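Local structure of trichothecene 3-O-acetyltransferase (Gibberella zeae, 2RKV) at residues His210-Gly219 / Asn362-Asp370; Arg291-Met299 / Leu338-Arg348. The protein is a BAHD-superfamily acetyltransferase that transfers an acetyl group, presumably from acetyl-coenzyme A, to the 3-hydroxyl of trichothecene mycotoxins. All coordinates share one frame; numbering follows the deposited sequence.

Contact 1: His210-Gly219 / Asn362-Asp370; sequences HQIVKADVAG and NVSLTADAD. With ZBA (12,13-Epoxytrichothec-9-ene-3,4,8,15-tetrol-4,15-diacetate-8-isovalerate), chain D.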
loop_
_atom_site.group_PDB
_atom_site.type_symbol
_atom_site.label_atom_id
_atom_site.label_comp_id
_atom_site.label_asym_id
_atom_site.label_seq_id
_atom_site.Cartn_x
_atom_site.Cartn_y
_atom_site.Cartn_z
ATOM N N HIS A 210 -14.991 10.615 -9.897
ATOM C CA HIS A 210 -13.649 10.082 -10.196
ATOM C C HIS A 210 -13.508 8.579 -9.944
ATOM O O HIS A 210 -12.391 8.051 -9.977
ATOM C CB HIS A 210 -12.549 10.819 -9.418
ATOM C CG HIS A 210 -12.723 12.304 -9.385
ATOM N ND1 HIS A 210 -12.603 13.088 -10.511
ATOM C CD2 HIS A 210 -13.010 13.147 -8.365
ATOM C CE1 HIS A 210 -12.809 14.351 -10.186
ATOM N NE2 HIS A 210 -13.056 14.416 -8.892
ATOM N N GLN A 211 -14.627 7.892 -9.710
ATOM C CA GLN A 211 -14.560 6.463 -9.355
ATOM C C GLN A 211 -15.352 5.526 -10.264
ATOM O O GLN A 211 -15.336 4.308 -10.076
ATOM C CB GLN A 211 -14.942 6.255 -7.891
ATOM C CG GLN A 211 -13.992 6.992 -6.948
ATOM C CD GLN A 211 -14.334 6.807 -5.489
ATOM O OE1 GLN A 211 -15.505 6.755 -5.113
ATOM N NE2 GLN A 211 -13.300 6.724 -4.649
ATOM N N ILE A 212 -16.042 6.093 -11.249
ATOM C CA ILE A 212 -16.767 5.289 -12.217
ATOM C C ILE A 212 -16.230 5.604 -13.610
ATOM O O ILE A 212 -16.238 6.761 -14.043
ATOM C CB ILE A 212 -18.294 5.516 -12.136
ATOM C CG1 ILE A 212 -18.802 5.230 -10.716
ATOM C CG2 ILE A 212 -19.023 4.611 -13.148
ATOM C CD1 ILE A 212 -20.221 5.692 -10.464
ATOM N N VAL A 213 -15.740 4.572 -14.288
ATOM C CA VAL A 213 -15.195 4.709 -15.639
ATOM C C VAL A 213 -16.331 5.090 -16.591
ATOM O O VAL A 213 -17.431 4.533 -16.516
ATOM C CB VAL A 213 -14.485 3.399 -16.093
ATOM C CG1 VAL A 213 -14.112 3.454 -17.573
ATOM C CG2 VAL A 213 -13.245 3.136 -15.248
ATOM N N LYS A 214 -16.065 6.078 -17.442
ATOM C CA LYS A 214 -17.007 6.527 -18.463
ATOM C C LYS A 214 -16.289 6.513 -19.804
ATOM O O LYS A 214 -15.078 6.761 -19.869
ATOM C CB LYS A 214 -17.520 7.930 -18.151
ATOM C CG LYS A 214 -18.452 8.008 -16.948
ATOM C CD LYS A 214 -18.980 9.420 -16.731
ATOM C CE LYS A 214 -17.915 10.325 -16.127
ATOM N NZ LYS A 214 -18.391 11.731 -16.005
ATOM N N ALA A 215 -17.039 6.220 -20.864
ATOM C CA ALA A 215 -16.460 6.008 -22.192
ATOM C C ALA A 215 -15.805 7.251 -22.813
ATOM O O ALA A 215 -14.943 7.120 -23.689
ATOM C CB ALA A 215 -17.505 5.412 -23.142
ATOM N N ASP A 216 -16.193 8.440 -22.349
ATOM C CA ASP A 216 -15.628 9.696 -22.861
ATOM C C ASP A 216 -14.592 10.336 -21.928
ATOM O O ASP A 216 -14.217 11.496 -22.110
ATOM C CB ASP A 216 -16.735 10.708 -23.203
ATOM C CG ASP A 216 -17.587 11.093 -21.998
ATOM O OD1 ASP A 216 -17.464 10.466 -20.923
ATOM O OD2 ASP A 216 -18.402 12.032 -22.134
ATOM N N VAL A 217 -14.147 9.583 -20.927
ATOM C CA VAL A 217 -13.156 10.080 -19.979
ATOM C C VAL A 217 -12.020 9.071 -19.866
ATOM O O VAL A 217 -12.232 7.911 -19.483
ATOM C CB VAL A 217 -13.762 10.349 -18.579
ATOM C CG1 VAL A 217 -12.688 10.810 -17.601
ATOM C CG2 VAL A 217 -14.896 11.375 -18.655
ATOM N N ALA A 218 -10.817 9.523 -20.209
ATOM C CA ALA A 218 -9.606 8.724 -20.056
ATOM C C ALA A 218 -9.369 8.342 -18.594
ATOM O O ALA A 218 -9.606 9.150 -17.687
ATOM C CB ALA A 218 -8.400 9.484 -20.608
ATOM N N GLY A 219 -8.905 7.111 -18.381
ATOM C CA GLY A 219 -8.533 6.620 -17.052
ATOM C C GLY A 219 -8.781 5.132 -16.860
ATOM O O GLY A 219 -9.619 4.538 -17.541
ATOM N N ASN A 362 -17.179 -1.332 -13.799
ATOM C CA ASN A 362 -16.925 0.082 -14.136
ATOM C C ASN A 362 -16.341 0.907 -12.992
ATOM O O ASN A 362 -15.982 2.072 -13.186
ATOM C CB ASN A 362 -18.201 0.779 -14.623
ATOM C CG ASN A 362 -18.731 0.211 -15.926
ATOM O OD1 ASN A 362 -17.970 -0.229 -16.794
ATOM N ND2 ASN A 362 -20.051 0.226 -16.068
ATOM N N VAL A 363 -16.262 0.316 -11.804
ATOM C CA VAL A 363 -15.799 1.039 -10.624
ATOM C C VAL A 363 -14.284 0.890 -10.452
ATOM O O VAL A 363 -13.732 -0.227 -10.481
ATOM C CB VAL A 363 -16.560 0.598 -9.346
ATOM C CG1 VAL A 363 -16.211 1.505 -8.175
ATOM C CG2 VAL A 363 -18.077 0.603 -9.588
ATOM N N SER A 364 -13.610 2.025 -10.277
ATOM C CA SER A 364 -12.166 2.033 -10.100
ATOM C C SER A 364 -11.772 3.242 -9.279
ATOM O O SER A 364 -12.250 4.349 -9.529
ATOM C CB SER A 364 -11.448 2.077 -11.450
ATOM O OG SER A 364 -10.049 2.218 -11.264
ATOM N N LEU A 365 -10.901 3.019 -8.302
ATOM C CA LEU A 365 -10.358 4.109 -7.484
ATOM C C LEU A 365 -9.538 5.109 -8.306
ATOM O O LEU A 365 -9.257 6.220 -7.842
ATOM C CB LEU A 365 -9.510 3.543 -6.343
ATOM C CG LEU A 365 -10.291 2.752 -5.287
ATOM C CD1 LEU A 365 -9.353 1.861 -4.480
ATOM C CD2 LEU A 365 -11.098 3.678 -4.372
ATOM N N THR A 366 -9.142 4.712 -9.516
ATOM C CA THR A 366 -8.391 5.610 -10.396
ATOM C C THR A 366 -9.074 5.761 -11.755
ATOM O O THR A 366 -8.402 5.894 -12.784
ATOM C CB THR A 366 -6.935 5.149 -10.596
ATOM O OG1 THR A 366 -6.930 3.819 -11.132
ATOM C CG2 THR A 366 -6.154 5.201 -9.277
ATOM N N ALA A 367 -10.408 5.778 -11.731
ATOM C CA ALA A 367 -11.253 5.768 -12.934
ATOM C C ALA A 367 -10.962 6.866 -13.959
ATOM O O ALA A 367 -11.126 6.644 -15.167
ATOM C CB ALA A 367 -12.722 5.800 -12.545
ATOM N N ASP A 368 -10.552 8.044 -13.493
ATOM C CA ASP A 368 -10.229 9.136 -14.412
ATOM C C ASP A 368 -8.802 9.684 -14.268
ATOM O O ASP A 368 -8.509 10.801 -14.705
ATOM C CB ASP A 368 -11.291 10.245 -14.350
ATOM C CG ASP A 368 -11.313 11.000 -13.022
ATOM O OD1 ASP A 368 -10.460 10.765 -12.142
ATOM O OD2 ASP A 368 -12.216 11.844 -12.862
ATOM N N ALA A 369 -7.916 8.888 -13.675
ATOM C CA ALA A 369 -6.519 9.292 -13.540
ATOM C C ALA A 369 -5.772 9.022 -14.844
ATOM O O ALA A 369 -5.757 7.900 -15.340
ATOM C CB ALA A 369 -5.847 8.569 -12.373
ATOM N N ASP A 370 -5.176 10.066 -15.403
ATOM C CA ASP A 370 -4.320 9.944 -16.577
ATOM C C ASP A 370 -2.885 9.692 -16.121
ATOM O O ASP A 370 -2.292 10.544 -15.455
ATOM C CB ASP A 370 -4.387 11.241 -17.387
ATOM C CG ASP A 370 -3.718 11.128 -18.748
ATOM O OD1 ASP A 370 -2.555 10.667 -18.827
ATOM O OD2 ASP A 370 -4.363 11.525 -19.740
HETATM O O18 ZBA D . -2.717 0.887 -10.265
HETATM C C44 ZBA D . -3.130 -0.169 -10.007
HETATM C C45 ZBA D . -3.838 -1.087 -10.936
HETATM C C46 ZBA D . -2.979 -2.182 -11.370
HETATM C C48 ZBA D . -1.808 -1.673 -12.038
HETATM C C47 ZBA D . -3.529 -3.128 -12.393
HETATM O O17 ZBA D . -2.965 -0.697 -8.789
HETATM C C31 ZBA D . -2.118 -0.073 -7.812
HETATM C C30 ZBA D . -2.836 0.984 -7.042
HETATM C C32 ZBA D . -1.575 -1.183 -6.993
HETATM C C39 ZBA D . -0.724 -2.165 -7.766
HETATM C C33 ZBA D . -1.852 -1.300 -5.732
HETATM C C34 ZBA D . -2.694 -0.354 -4.964
HETATM O O10 ZBA D . -1.752 0.512 -4.300
HETATM C C29 ZBA D . -3.634 0.507 -5.829
HETATM C C38 ZBA D . -4.792 -0.370 -6.293
HETATM O O12 ZBA D . -5.319 0.112 -7.520
HETATM C C40 ZBA D . -6.617 0.084 -7.773
HETATM C C41 ZBA D . -6.890 0.633 -9.154
HETATM O O13 ZBA D . -7.443 -0.268 -7.077
HETATM C C28 ZBA D . -4.183 1.714 -4.957
HETATM C C37 ZBA D . -5.261 2.558 -5.665
HETATM C C35 ZBA D . -2.970 2.526 -4.523
HETATM C C25 ZBA D . -2.285 1.593 -3.594
HETATM C C36 ZBA D . -2.460 3.756 -5.059
HETATM O O11 ZBA D . -3.306 3.791 -3.935
HETATM C C27 ZBA D . -4.644 1.189 -3.557
HETATM C C26 ZBA D . -3.404 1.196 -2.683
HETATM O O16 ZBA D . -3.173 -0.028 -2.046
HETATM O O14 ZBA D . -5.542 2.181 -3.049
HETATM C C42 ZBA D . -6.527 1.982 -2.183
HETATM O O15 ZBA D . -7.234 2.859 -1.804
HETATM C C43 ZBA D . -6.575 0.612 -1.744
HETATM O O HOH W 1 -9.662 8.596 -10.669
HETATM O O HOH W 2 -13.298 7.218 -17.044
HETATM O O HOH W 3 -8.998 11.766 -17.497
#
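His210 and Asp368 are joined by a histidine-carboxylate hydrogen bond, a side-chain link at one edge of a contact where two irregular loops touch through a single beta bridge at Ile212 and Val363. ND1 of His210 donates to the syn lone pair of Asp368 OD2 over 2.7 Å. OD2 lies almost in the imidazole plane, yet ring and carboxylate planes are twisted 54° apart. Asp368 sits in the type I turn Thr366-Ala369, and its chi1 of 68°, placing CG between backbone N and carbonyl carbon, brings the carboxylate round to the histidine. Glu288 lies close to OD1, which may favour a protonated imidazole or a proton on one of the acids. Two backbone bonds flanking Ile212 and Val363 make the bridge, Ser364 N to Gln211 O (2.9 Å) and Val213 N to Asn362 O (2.7 Å). The Ala367 methyl points at the 210-213 backbone, its CB 3.4 Å from His210 O and against Val213 CG2. Gln211 reaches Asn311 and Tyr314, crossing Leu365 obliquely with NE2 near CD2, while the other leucine methyl, CD1, lies 3.6 Å from O15 of the bound T-2 toxin. Outermost, a water donates to both Ala218 O (2.7 Å) and Asp368 O.

Contact 2: Arg291-Met299 / Leu338-Arg348; sequences RAVDARPAM and LDPASMRQRTR. With COA (coenzyme A), chain B.
Met343 O is gripped from opposite faces of its carbonyl plane by two donors of one residue, Thr347 N and Thr347 OG1, the hydroxyl lying 2.7 Å from that oxygen. With OG1 anti to the carbonyl carbon (chi1 -59°), this bond back to the preceding turn fixes the rotation and leaves CG2 facing Ala295 CB and Met299 CE; Asn311 is a further partner of OG1. Met343 itself bends at chi2 and chi3, so that SD lies 4.0 Å from Val293 CG1 while CE packs on the Ala295 methyl. Ala298 brings the short, weakly bonded helix 296-299 close to helix 340-356, its CB 3.8 Å from Met343 CB and only 3.5 Å from Pro340 O. Strand 286-294 and these helices form part of the BAHD acyltransferase fold. Asp294 OD1 takes both Arg296 N, as a capping bond, and Arg296 NH1 (2.9 Å), again from opposite faces. The same guanidinium forms a salt bridge with Asp160, probably the aspartate of the family's HXXXD motif, its histidine then being His156. Asp294 N is one of several groups that bond coenzyme A, donating to its O9P over 2.7 Å. Nearby, Leu338 splits its methyls: CD2 rests 3.8 Å from Val293 CG2, and CD1 lies 3.6 Å from NH1 of Arg291, whose extended chain ends in salt bridges to Asp262 and Asp263.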
loop_
_atom_site.group_PDB
_atom_site.type_symbol
_atom_site.label_atom_id
_atom_site.label_comp_id
_atom_site.label_asym_id
_atom_site.label_seq_id
_atom_site.Cartn_x
_atom_site.Cartn_y
_atom_site.Cartn_z
ATOM N N ARG A 291 -5.063 10.329 -3.648
ATOM C CA ARG A 291 -4.382 9.986 -2.387
ATOM C C ARG A 291 -5.143 8.907 -1.615
ATOM O O ARG A 291 -6.314 9.084 -1.309
ATOM C CB ARG A 291 -4.242 11.235 -1.508
ATOM C CG ARG A 291 -3.303 11.066 -0.329
ATOM C CD ARG A 291 -3.494 12.196 0.682
ATOM N NE ARG A 291 -2.371 12.345 1.608
ATOM C CZ ARG A 291 -2.276 13.341 2.490
ATOM N NH1 ARG A 291 -3.246 14.250 2.546
ATOM N NH2 ARG A 291 -1.229 13.429 3.304
ATOM N N ALA A 292 -4.474 7.792 -1.307
ATOM C CA ALA A 292 -5.106 6.733 -0.508
ATOM C C ALA A 292 -5.306 7.207 0.928
ATOM O O ALA A 292 -4.401 7.798 1.538
ATOM C CB ALA A 292 -4.275 5.457 -0.535
ATOM N N VAL A 293 -6.492 6.944 1.467
ATOM C CA VAL A 293 -6.836 7.364 2.821
ATOM C C VAL A 293 -7.536 6.204 3.540
ATOM O O VAL A 293 -8.543 5.684 3.056
ATOM C CB VAL A 293 -7.746 8.628 2.825
ATOM C CG1 VAL A 293 -8.084 9.066 4.264
ATOM C CG2 VAL A 293 -7.068 9.771 2.071
ATOM N N ASP A 294 -6.987 5.822 4.690
ATOM C CA ASP A 294 -7.599 4.844 5.589
ATOM C C ASP A 294 -8.915 5.424 6.074
ATOM O O ASP A 294 -8.945 6.531 6.641
ATOM C CB ASP A 294 -6.653 4.565 6.771
ATOM C CG ASP A 294 -7.253 3.632 7.833
ATOM O OD1 ASP A 294 -8.284 2.966 7.571
ATOM O OD2 ASP A 294 -6.653 3.563 8.934
ATOM N N ALA A 295 -10.000 4.686 5.834
ATOM C CA ALA A 295 -11.340 5.137 6.187
ATOM C C ALA A 295 -11.791 4.651 7.566
ATOM O O ALA A 295 -12.892 4.984 8.013
ATOM C CB ALA A 295 -12.345 4.728 5.111
ATOM N N ARG A 296 -10.942 3.877 8.245
ATOM C CA ARG A 296 -11.311 3.358 9.569
ATOM C C ARG A 296 -11.694 4.471 10.560
ATOM O O ARG A 296 -12.759 4.395 11.176
ATOM C CB ARG A 296 -10.219 2.458 10.155
ATOM C CG ARG A 296 -10.128 1.071 9.513
ATOM C CD ARG A 296 -8.803 0.417 9.897
ATOM N NE ARG A 296 -8.570 -0.857 9.207
ATOM C CZ ARG A 296 -8.295 -0.988 7.913
ATOM N NH1 ARG A 296 -8.202 0.090 7.123
ATOM N NH2 ARG A 296 -8.088 -2.203 7.411
ATOM N N PRO A 297 -10.844 5.508 10.706
ATOM C CA PRO A 297 -11.190 6.577 11.663
ATOM C C PRO A 297 -12.538 7.257 11.373
ATOM O O PRO A 297 -13.358 7.401 12.284
ATOM C CB PRO A 297 -10.022 7.557 11.533
ATOM C CG PRO A 297 -8.879 6.713 11.035
ATOM C CD PRO A 297 -9.533 5.758 10.076
ATOM N N ALA A 298 -12.787 7.623 10.116
ATOM C CA ALA A 298 -14.059 8.249 9.740
ATOM C C ALA A 298 -15.252 7.331 10.008
ATOM O O ALA A 298 -16.348 7.805 10.316
ATOM C CB ALA A 298 -14.037 8.689 8.274
ATOM N N MET A 299 -15.030 6.020 9.902
ATOM C CA MET A 299 -16.096 5.039 10.081
ATOM C C MET A 299 -16.250 4.587 11.540
ATOM O O MET A 299 -17.165 3.826 11.864
ATOM C CB MET A 299 -15.852 3.836 9.160
ATOM C CG MET A 299 -17.113 3.185 8.601
ATOM S SD MET A 299 -18.164 4.260 7.574
ATOM C CE MET A 299 -16.992 5.155 6.586
ATOM N N LEU A 338 -9.707 15.931 3.973
ATOM C CA LEU A 338 -9.586 14.934 5.040
ATOM C C LEU A 338 -10.567 15.105 6.197
ATOM O O LEU A 338 -10.408 14.474 7.247
ATOM C CB LEU A 338 -8.151 14.888 5.571
ATOM C CG LEU A 338 -7.105 14.393 4.576
ATOM C CD1 LEU A 338 -5.718 14.500 5.190
ATOM C CD2 LEU A 338 -7.410 12.951 4.103
ATOM N N ASP A 339 -11.580 15.940 6.007
ATOM C CA ASP A 339 -12.635 16.075 7.004
ATOM C C ASP A 339 -13.350 14.721 7.210
ATOM O O ASP A 339 -13.857 14.126 6.249
ATOM C CB ASP A 339 -13.625 17.156 6.576
ATOM C CG ASP A 339 -14.823 17.237 7.486
ATOM O OD1 ASP A 339 -14.662 17.689 8.640
ATOM O OD2 ASP A 339 -15.922 16.846 7.048
ATOM N N PRO A 340 -13.375 14.219 8.461
ATOM C CA PRO A 340 -13.988 12.913 8.743
ATOM C C PRO A 340 -15.426 12.752 8.232
ATOM O O PRO A 340 -15.765 11.688 7.698
ATOM C CB PRO A 340 -13.939 12.826 10.274
ATOM C CG PRO A 340 -12.789 13.669 10.650
ATOM C CD PRO A 340 -12.792 14.816 9.677
ATOM N N ALA A 341 -16.260 13.785 8.387
ATOM C CA ALA A 341 -17.648 13.700 7.906
ATOM C C ALA A 341 -17.697 13.513 6.388
ATOM O O ALA A 341 -18.527 12.751 5.878
ATOM C CB ALA A 341 -18.469 14.918 8.333
ATOM N N SER A 342 -16.794 14.195 5.683
ATOM C CA SER A 342 -16.684 14.069 4.229
ATOM C C SER A 342 -16.183 12.688 3.825
ATOM O O SER A 342 -16.730 12.059 2.928
ATOM C CB SER A 342 -15.763 15.141 3.648
ATOM O OG SER A 342 -15.504 14.885 2.275
ATOM N N MET A 343 -15.138 12.215 4.498
ATOM C CA MET A 343 -14.612 10.881 4.222
ATOM C C MET A 343 -15.670 9.806 4.464
ATOM O O MET A 343 -15.803 8.866 3.673
ATOM C CB MET A 343 -13.360 10.615 5.053
ATOM C CG MET A 343 -12.072 11.018 4.365
ATOM S SD MET A 343 -11.693 10.001 2.901
ATOM C CE MET A 343 -12.006 8.350 3.491
ATOM N N ARG A 344 -16.431 9.955 5.543
ATOM C CA ARG A 344 -17.477 8.992 5.860
ATOM C C ARG A 344 -18.576 8.989 4.798
ATOM O O ARG A 344 -18.944 7.925 4.299
ATOM C CB ARG A 344 -18.065 9.236 7.254
ATOM C CG ARG A 344 -19.066 8.168 7.670
ATOM C CD ARG A 344 -19.554 8.364 9.092
ATOM N NE ARG A 344 -20.525 7.335 9.456
ATOM C CZ ARG A 344 -21.844 7.502 9.453
ATOM N NH1 ARG A 344 -22.378 8.673 9.119
ATOM N NH2 ARG A 344 -22.632 6.494 9.796
ATOM N N GLN A 345 -19.079 10.172 4.431
ATOM C CA GLN A 345 -20.150 10.259 3.432
ATOM C C GLN A 345 -19.704 9.679 2.086
ATOM O O GLN A 345 -20.429 8.903 1.458
ATOM C CB GLN A 345 -20.653 11.711 3.287
ATOM C CG GLN A 345 -21.712 11.945 2.193
ATOM C CD GLN A 345 -23.058 11.266 2.458
ATOM O OE1 GLN A 345 -23.810 10.979 1.522
ATOM N NE2 GLN A 345 -23.371 11.023 3.725
ATOM N N ARG A 346 -18.492 10.038 1.664
ATOM C CA ARG A 346 -17.977 9.594 0.377
ATOM C C ARG A 346 -17.808 8.082 0.359
ATOM O O ARG A 346 -18.221 7.413 -0.590
ATOM C CB ARG A 346 -16.660 10.302 0.054
ATOM C CG ARG A 346 -16.846 11.806 -0.248
ATOM C CD ARG A 346 -15.537 12.506 -0.593
ATOM N NE ARG A 346 -14.903 11.879 -1.746
ATOM C CZ ARG A 346 -13.763 11.200 -1.695
ATOM N NH1 ARG A 346 -13.093 11.093 -0.543
ATOM N NH2 ARG A 346 -13.284 10.639 -2.796
ATOM N N THR A 347 -17.233 7.550 1.434
ATOM C CA THR A 347 -16.964 6.119 1.539
ATOM C C THR A 347 -18.273 5.331 1.588
ATOM O O THR A 347 -18.395 4.269 0.965
ATOM C CB THR A 347 -16.055 5.827 2.757
ATOM O OG1 THR A 347 -14.828 6.552 2.602
ATOM C CG2 THR A 347 -15.740 4.333 2.866
ATOM N N ARG A 348 -19.262 5.856 2.316
ATOM C CA ARG A 348 -20.585 5.231 2.345
ATOM C C ARG A 348 -21.223 5.233 0.954
ATOM O O ARG A 348 -21.886 4.270 0.571
ATOM C CB ARG A 348 -21.503 5.915 3.363
ATOM C CG ARG A 348 -21.108 5.656 4.805
ATOM C CD ARG A 348 -22.038 6.398 5.752
ATOM N NE ARG A 348 -23.384 5.827 5.734
ATOM C CZ ARG A 348 -24.487 6.453 6.146
ATOM N NH1 ARG A 348 -24.428 7.700 6.597
ATOM N NH2 ARG A 348 -25.659 5.831 6.086
HETATM N N1A COA B . -2.361 21.546 15.235
HETATM C C2A COA B . -1.290 21.256 14.415
HETATM N N3A COA B . -1.176 20.010 13.831
HETATM C C4A COA B . -2.133 19.075 14.073
HETATM C C5A COA B . -3.226 19.353 14.895
HETATM C C6A COA B . -3.343 20.608 15.489
HETATM N N6A COA B . -4.223 20.799 16.476
HETATM N N7A COA B . -4.009 18.245 14.948
HETATM C C8A COA B . -3.439 17.282 14.184
HETATM N N9A COA B . -2.281 17.784 13.639
HETATM C C1B COA B . -1.320 17.070 12.785
HETATM C C2B COA B . -0.550 16.070 13.621
HETATM O O2B COA B . 0.478 16.690 14.338
HETATM C C3B COA B . -0.045 15.137 12.547
HETATM O O3B COA B . 0.980 15.768 11.840
HETATM P P3B COA B . 2.482 15.251 11.933
HETATM O O7A COA B . 2.500 13.795 11.520
HETATM O O8A COA B . 2.901 15.435 13.369
HETATM O O9A COA B . 3.318 16.106 11.022
HETATM C C4B COA B . -1.175 15.125 11.555
HETATM O O4B COA B . -1.955 16.291 11.785
HETATM C C5B COA B . -2.000 13.871 11.697
HETATM O O5B COA B . -2.799 13.951 10.561
HETATM P P1A COA B . -3.533 12.664 9.983
HETATM O O1A COA B . -4.126 11.832 11.118
HETATM O O2A COA B . -4.547 13.107 8.954
HETATM O O3A COA B . -2.379 11.718 9.410
HETATM P P2A COA B . -1.271 12.080 8.322
HETATM O O4A COA B . 0.068 11.641 8.867
HETATM O O5A COA B . -1.343 13.501 7.840
HETATM O O6A COA B . -1.675 11.129 7.109
HETATM C CBP COA B . -3.172 10.084 5.589
HETATM C CCP COA B . -2.816 11.383 6.310
HETATM C CDP COA B . -1.991 9.651 4.717
HETATM C CEP COA B . -4.363 10.333 4.666
HETATM C CAP COA B . -3.489 9.038 6.669
HETATM O OAP COA B . -4.584 9.445 7.465
HETATM C C9P COA B . -3.828 7.709 6.080
HETATM O O9P COA B . -5.160 7.433 5.755
HETATM N N8P COA B . -2.808 6.877 5.911
HETATM C C7P COA B . -2.955 5.573 5.314
HETATM C C6P COA B . -3.073 5.691 3.801
HETATM C C5P COA B . -3.181 4.290 3.280
HETATM O O5P COA B . -3.993 3.496 3.799
HETATM N N4P COA B . -2.373 3.977 2.275
#

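In the fold
Both contacts are partly buried. Contact 1 lies nearer the surface, centred about 20 Å from the centre of the chain with three exposed touching residues; contact 2 is centred about 17 Å from it with one. Contact 1 ties two loops through backbone bonds, one histidine-acid pair and bridging waters. Contact 2 packs helix 340-356 against the end of strand 286-294 and helix 296-299 without a cross-segment hydrogen bond: methyls and methionines do the work, while polar groups bond within their own segments, to coenzyme A or to neighbouring parts of the chain. Helix 340-356 and strand 286-294 also touch contact 1. Each borders the T-2 pocket, contact 1 through Leu365 and Thr366, contact 2 through Ala292.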